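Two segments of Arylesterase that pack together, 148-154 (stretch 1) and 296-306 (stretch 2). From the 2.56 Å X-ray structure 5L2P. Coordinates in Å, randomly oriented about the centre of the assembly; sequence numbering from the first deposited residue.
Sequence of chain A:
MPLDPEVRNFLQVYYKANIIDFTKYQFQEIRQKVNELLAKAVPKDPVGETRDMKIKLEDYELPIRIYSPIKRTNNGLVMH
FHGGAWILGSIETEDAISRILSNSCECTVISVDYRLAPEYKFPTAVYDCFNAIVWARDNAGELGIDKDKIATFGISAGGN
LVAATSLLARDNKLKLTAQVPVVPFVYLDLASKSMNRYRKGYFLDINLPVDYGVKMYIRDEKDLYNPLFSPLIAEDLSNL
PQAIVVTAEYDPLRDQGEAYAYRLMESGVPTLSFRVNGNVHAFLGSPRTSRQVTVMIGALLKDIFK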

ATOM      1  N   ASP A 148     -24.990  29.451 -13.176  1.00 71.35           N
ATOM      2  CA  ASP A 148     -24.387  28.899 -11.940  1.00 77.73           C
ATOM      3  C   ASP A 148     -24.449  27.361 -11.878  1.00 72.90           C
ATOM      4  O   ASP A 148     -24.204  26.767 -10.801  1.00 75.09           O
ATOM      5  CB  ASP A 148     -24.947  29.569 -10.664  1.00 87.63           C
ATOM      6  CG  ASP A 148     -26.445  29.344 -10.481  1.00 98.77           C
ATOM      7  OD1 ASP A 148     -26.853  28.173 -10.276  1.00106.93           O
ATOM      8  OD2 ASP A 148     -27.203  30.343 -10.517  1.00108.00           O
ATOM      9  N   LYS A 149     -24.758  26.717 -13.016  1.00 63.86           N
ATOM     10  CA  LYS A 149     -24.763  25.251 -13.098  1.00 60.13           C
ATOM     11  C   LYS A 149     -23.837  24.719 -14.195  1.00 57.00           C
ATOM     12  O   LYS A 149     -24.178  23.801 -14.920  1.00 57.05           O
ATOM     13  CB  LYS A 149     -26.170  24.714 -13.310  1.00 60.06           C
ATOM     14  CG  LYS A 149     -27.125  24.949 -12.176  1.00 61.36           C
ATOM     15  CD  LYS A 149     -28.487  24.375 -12.559  1.00 64.79           C
ATOM     16  CE  LYS A 149     -29.599  24.616 -11.559  1.00 66.78           C
ATOM     17  NZ  LYS A 149     -29.220  24.084 -10.253  1.00 71.21           N
ATOM     18  N   ILE A 150     -22.643  25.286 -14.284  1.00 55.83           N
ATOM     19  CA  ILE A 150     -21.620  24.859 -15.223  1.00 51.97           C
ATOM     20  C   ILE A 150     -20.586  23.963 -14.529  1.00 51.48           C
ATOM     21  O   ILE A 150     -19.911  24.399 -13.588  1.00 51.91           O
ATOM     22  CB  ILE A 150     -20.922  26.072 -15.870  1.00 51.43           C
ATOM     23  CG1 ILE A 150     -21.976  26.981 -16.524  1.00 52.67           C
ATOM     24  CG2 ILE A 150     -19.871  25.600 -16.874  1.00 51.04           C
ATOM     25  CD1 ILE A 150     -21.415  28.240 -17.183  1.00 53.54           C
ATOM     26  N   ALA A 151     -20.438  22.722 -15.010  1.00 50.25           N
ATOM     27  CA  ALA A 151     -19.441  21.801 -14.471  1.00 48.34           C
ATOM     28  C   ALA A 151     -18.399  21.448 -15.537  1.00 49.42           C
ATOM     29  O   ALA A 151     -18.675  21.559 -16.745  1.00 49.76           O
ATOM     30  CB  ALA A 151     -20.115  20.530 -14.007  1.00 47.45           C
ATOM     31  N   THR A 152     -17.211  21.007 -15.095  1.00 46.42           N
ATOM     32  CA  THR A 152     -16.193  20.527 -15.972  1.00 46.84           C
ATOM     33  C   THR A 152     -15.890  19.042 -15.771  1.00 47.60           C
ATOM     34  O   THR A 152     -15.995  18.515 -14.670  1.00 50.50           O
ATOM     35  CB  THR A 152     -14.912  21.341 -15.824  1.00 47.29           C
ATOM     36  OG1 THR A 152     -14.483  21.346 -14.461  1.00 48.55           O
ATOM     37  CG2 THR A 152     -15.109  22.782 -16.355  1.00 47.35           C
ATOM     38  N   PHE A 153     -15.512  18.359 -16.858  1.00 48.20           N
ATOM     39  CA  PHE A 153     -15.261  16.927 -16.854  1.00 44.62           C
ATOM     40  C   PHE A 153     -14.112  16.617 -17.813  1.00 44.47           C
ATOM     41  O   PHE A 153     -13.970  17.260 -18.846  1.00 46.76           O
ATOM     42  CB  PHE A 153     -16.532  16.211 -17.253  1.00 45.39           C
ATOM     43  CG  PHE A 153     -16.371  14.742 -17.459  1.00 46.89           C
ATOM     44  CD1 PHE A 153     -15.999  14.252 -18.712  1.00 48.95           C
ATOM     45  CD2 PHE A 153     -16.639  13.839 -16.427  1.00 48.40           C
ATOM     46  CE1 PHE A 153     -15.855  12.884 -18.935  1.00 49.01           C
ATOM     47  CE2 PHE A 153     -16.484  12.466 -16.629  1.00 50.37           C
ATOM     48  CZ  PHE A 153     -16.107  11.994 -17.908  1.00 49.47           C
ATOM     49  N   GLY A 154     -13.263  15.661 -17.469  1.00 43.33           N
ATOM     50  CA  GLY A 154     -12.101  15.386 -18.254  1.00 44.27           C
ATOM     51  C   GLY A 154     -11.371  14.151 -17.812  1.00 46.58           C
ATOM     52  O   GLY A 154     -11.356  13.840 -16.642  1.00 46.94           O
ATOM     53  N   MET A 296     -22.326   6.639 -13.219  1.00 50.74           N
ATOM     54  CA  MET A 296     -22.216   7.066 -11.789  1.00 53.94           C
ATOM     55  C   MET A 296     -21.984   8.579 -11.660  1.00 51.04           C
ATOM     56  O   MET A 296     -22.644   9.282 -10.868  1.00 49.00           O
ATOM     57  CB  MET A 296     -21.073   6.325 -11.072  1.00 54.70           C
ATOM     58  CG  MET A 296     -21.380   4.871 -10.853  1.00 60.19           C
ATOM     59  SD  MET A 296     -20.219   4.001  -9.805  1.00 70.51           S
ATOM     60  CE  MET A 296     -18.761   4.070 -10.797  1.00 65.93           C
ATOM     61  N   ILE A 297     -21.026   9.068 -12.444  1.00 49.99           N
ATOM     62  CA  ILE A 297     -20.695  10.474 -12.429  1.00 50.24           C
ATOM     63  C   ILE A 297     -21.898  11.293 -12.838  1.00 51.04           C
ATOM     64  O   ILE A 297     -22.159  12.323 -12.234  1.00 53.04           O
ATOM     65  CB  ILE A 297     -19.496  10.759 -13.332  1.00 52.29           C
ATOM     66  CG1 ILE A 297     -18.199  10.251 -12.677  1.00 52.29           C
ATOM     67  CG2 ILE A 297     -19.379  12.241 -13.662  1.00 54.76           C
ATOM     68  CD1 ILE A 297     -16.996  10.188 -13.632  1.00 53.19           C
ATOM     69  N   GLY A 298     -22.605  10.864 -13.892  1.00 53.30           N
ATOM     70  CA  GLY A 298     -23.804  11.558 -14.370  1.00 52.58           C
ATOM     71  C   GLY A 298     -24.897  11.662 -13.316  1.00 52.37           C
ATOM     72  O   GLY A 298     -25.526  12.707 -13.166  1.00 53.26           O
ATOM     73  N   ALA A 299     -25.116  10.576 -12.590  1.00 50.39           N
ATOM     74  CA  ALA A 299     -26.087  10.563 -11.505  1.00 50.67           C
ATOM     75  C   ALA A 299     -25.757  11.606 -10.407  1.00 52.00           C
ATOM     76  O   ALA A 299     -26.650  12.256  -9.877  1.00 51.94           O
ATOM     77  CB  ALA A 299     -26.169   9.177 -10.881  1.00 49.24           C
ATOM     78  N   LEU A 300     -24.480  11.748 -10.083  1.00 50.98           N
ATOM     79  CA  LEU A 300     -24.032  12.727  -9.104  1.00 51.86           C
ATOM     80  C   LEU A 300     -24.130  14.142  -9.598  1.00 52.10           C
ATOM     81  O   LEU A 300     -24.560  15.016  -8.864  1.00 51.39           O
ATOM     82  CB  LEU A 300     -22.590  12.441  -8.672  1.00 53.13           C
ATOM     83  CG  LEU A 300     -22.412  11.134  -7.885  1.00 52.87           C
ATOM     84  CD1 LEU A 300     -20.924  10.894  -7.650  1.00 53.67           C
ATOM     85  CD2 LEU A 300     -23.183  11.178  -6.574  1.00 52.74           C
ATOM     86  N   LEU A 301     -23.736  14.380 -10.846  1.00 54.38           N
ATOM     87  CA  LEU A 301     -23.917  15.712 -11.469  1.00 53.56           C
ATOM     88  C   LEU A 301     -25.372  16.116 -11.585  1.00 52.17           C
ATOM     89  O   LEU A 301     -25.748  17.258 -11.285  1.00 51.84           O
ATOM     90  CB  LEU A 301     -23.282  15.762 -12.838  1.00 53.29           C
ATOM     91  CG  LEU A 301     -21.746  15.730 -12.840  1.00 55.52           C
ATOM     92  CD1 LEU A 301     -21.260  15.614 -14.266  1.00 57.74           C
ATOM     93  CD2 LEU A 301     -21.141  16.984 -12.185  1.00 56.32           C
ATOM     94  N   LYS A 302     -26.188  15.173 -12.023  1.00 53.09           N
ATOM     95  CA  LYS A 302     -27.645  15.390 -12.110  1.00 54.85           C
ATOM     96  C   LYS A 302     -28.193  15.807 -10.744  1.00 54.49           C
ATOM     97  O   LYS A 302     -29.007  16.691 -10.631  1.00 56.96           O
ATOM     98  CB  LYS A 302     -28.306  14.106 -12.570  1.00 55.28           C
ATOM     99  CG  LYS A 302     -29.813  14.147 -12.618  1.00 58.33           C
ATOM    100  CD  LYS A 302     -30.320  12.767 -12.970  1.00 62.19           C
ATOM    101  CE  LYS A 302     -31.812  12.649 -12.810  1.00 66.59           C
ATOM    102  NZ  LYS A 302     -32.254  11.278 -13.180  1.00 70.79           N
ATOM    103  N   ASP A 303     -27.697  15.171  -9.701  1.00 54.83           N
ATOM    104  CA  ASP A 303     -28.077  15.495  -8.339  1.00 56.14           C
ATOM    105  C   ASP A 303     -27.601  16.863  -7.884  1.00 56.31           C
ATOM    106  O   ASP A 303     -28.295  17.547  -7.161  1.00 60.24           O
ATOM    107  CB  ASP A 303     -27.525  14.432  -7.395  1.00 56.77           C
ATOM    108  CG  ASP A 303     -28.258  14.357  -6.169  1.00 56.43           C
ATOM    109  OD1 ASP A 303     -28.018  15.254  -5.357  1.00 60.40           O
ATOM    110  OD2 ASP A 303     -29.065  13.422  -6.039  1.00 56.90           O
ATOM    111  N   ILE A 304     -26.418  17.266  -8.302  1.00 53.90           N
ATOM    112  CA  ILE A 304     -25.968  18.637  -8.048  1.00 54.30           C
ATOM    113  C   ILE A 304     -26.770  19.667  -8.854  1.00 57.00           C
ATOM    114  O   ILE A 304     -26.999  20.755  -8.385  1.00 61.07           O
ATOM    115  CB  ILE A 304     -24.471  18.772  -8.391  1.00 53.75           C
ATOM    116  CG1 ILE A 304     -23.624  17.996  -7.389  1.00 51.24           C
ATOM    117  CG2 ILE A 304     -24.031  20.231  -8.415  1.00 54.36           C
ATOM    118  CD1 ILE A 304     -22.221  17.702  -7.868  1.00 50.00           C
ATOM    119  N   PHE A 305     -27.175  19.336 -10.078  1.00 60.48           N
ATOM    120  CA  PHE A 305     -27.968  20.236 -10.919  1.00 60.56           C
ATOM    121  C   PHE A 305     -29.406  20.406 -10.474  1.00 62.58           C
ATOM    122  O   PHE A 305     -29.964  21.484 -10.684  1.00 67.31           O
ATOM    123  CB  PHE A 305     -27.940  19.821 -12.403  1.00 60.77           C
ATOM    124  CG  PHE A 305     -26.586  19.932 -13.046  1.00 58.78           C
ATOM    125  CD1 PHE A 305     -25.732  20.992 -12.754  1.00 60.54           C
ATOM    126  CD2 PHE A 305     -26.176  18.986 -13.960  1.00 57.33           C
ATOM    127  CE1 PHE A 305     -24.483  21.092 -13.351  1.00 59.91           C
ATOM    128  CE2 PHE A 305     -24.931  19.063 -14.560  1.00 58.15           C
ATOM    129  CZ  PHE A 305     -24.078  20.121 -14.263  1.00 58.96           C
ATOM    130  N   LYS A 306     -30.024  19.408  -9.851  1.00 64.14           N
ATOM    131  CA  LYS A 306     -31.296  19.659  -9.061  1.00 67.33           C
ATOM    132  C   LYS A 306     -31.258  20.999  -8.288  1.00 66.14           C
ATOM    133  O   LYS A 306     -32.257  21.723  -8.190  1.00 72.81           O
ATOM    134  CB  LYS A 306     -31.550  18.533  -8.043  1.00 64.30           C
TER

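The most unusual feature of this contact is its one polar tie: a lysine side chain, Lys-149, donates a hydrogen bond to a backbone carbonyl of the helix. Lys-149 NZ lies 2.7 Å from Phe-305 O, the carbonyl next to the chain's last residue. So close to the end of the chain, that carbonyl has no following turn of amides to accept from, and a lysine ammonium can serve it without needing an acidic side chain as partner. The reach is set by the rotamers. Chi1 is m, chi2 and chi3 are both t, so the chain runs out extended, and chi4 turns to m at the tip, placing the nitrogen beside the carbonyl.

The same two residues also meet through their apolar parts. Lys-149 CB sits 3.8 Å from Phe-305 CD1, so the lysine uses its aliphatic base against the ring and its charged end against the backbone of a single residue. Phe-305 in turn has the largest area covered by the opposing stretch, although its CA-to-CB bond points sideways; with chi1 at m, the end of the side chain comes nearer to stretch 1, and the ring is buried there. Its oblique approach brings Phe-305 CZ to 4.0 Å from Ala-151 CB.

Beyond this end, the packing is entirely apolar and follows two simple periodicities. Strand 150-154 and helix 296-305 run nearly antiparallel, at 164° between their directions. Along stretch 1 side chains alternate: Lys-149, Ala-151 and Phe-153 point toward the helix, while Ile-150 and Thr-152 point away. Along the helix, Ile-297, Leu-301 and Phe-305 recur every fourth residue and so line one side. The nearest CA pairs match these two series in order, Lys-149 with Phe-305, Ala-151 with Leu-301 and Phe-153 with Ile-297. Backbone hydrogen bonds link the helical series itself, with Leu-301 N 2.9 Å from Ile-297 O and Phe-305 N 2.8 Å from Leu-301 O.

The spacing widens along the contact, and the side chains bridge it differently at each pair. The CA atoms of Lys-149 and Phe-305 are 6.3 Å apart, those of Ala-151 and Leu-301 8.1 Å, and those of Phe-153 and Ile-297 9.5 Å. In the middle, alanine contributes just a methyl, and Leu-301 covers the remaining distance with its branched end, placing CD2 4.1 Å from Ala-151 CB. That methyl therefore touches both Leu-301 and Phe-305, neighbours one helical turn apart. At the wide end two long side chains meet: Phe-153, with chi1 at t, brings CE2 to 3.8 Å from Ile-297 CD1, and the isoleucine methyl lies at the ring edge, near its plane.

The whole contact buries a modest 325 Å² in total. Its rule is economical: on both elements, buried hydrocarbon occupies the positions that make the contact, except at the Lys-149 end, where the residue is partly exposed while donating to Phe-305 O.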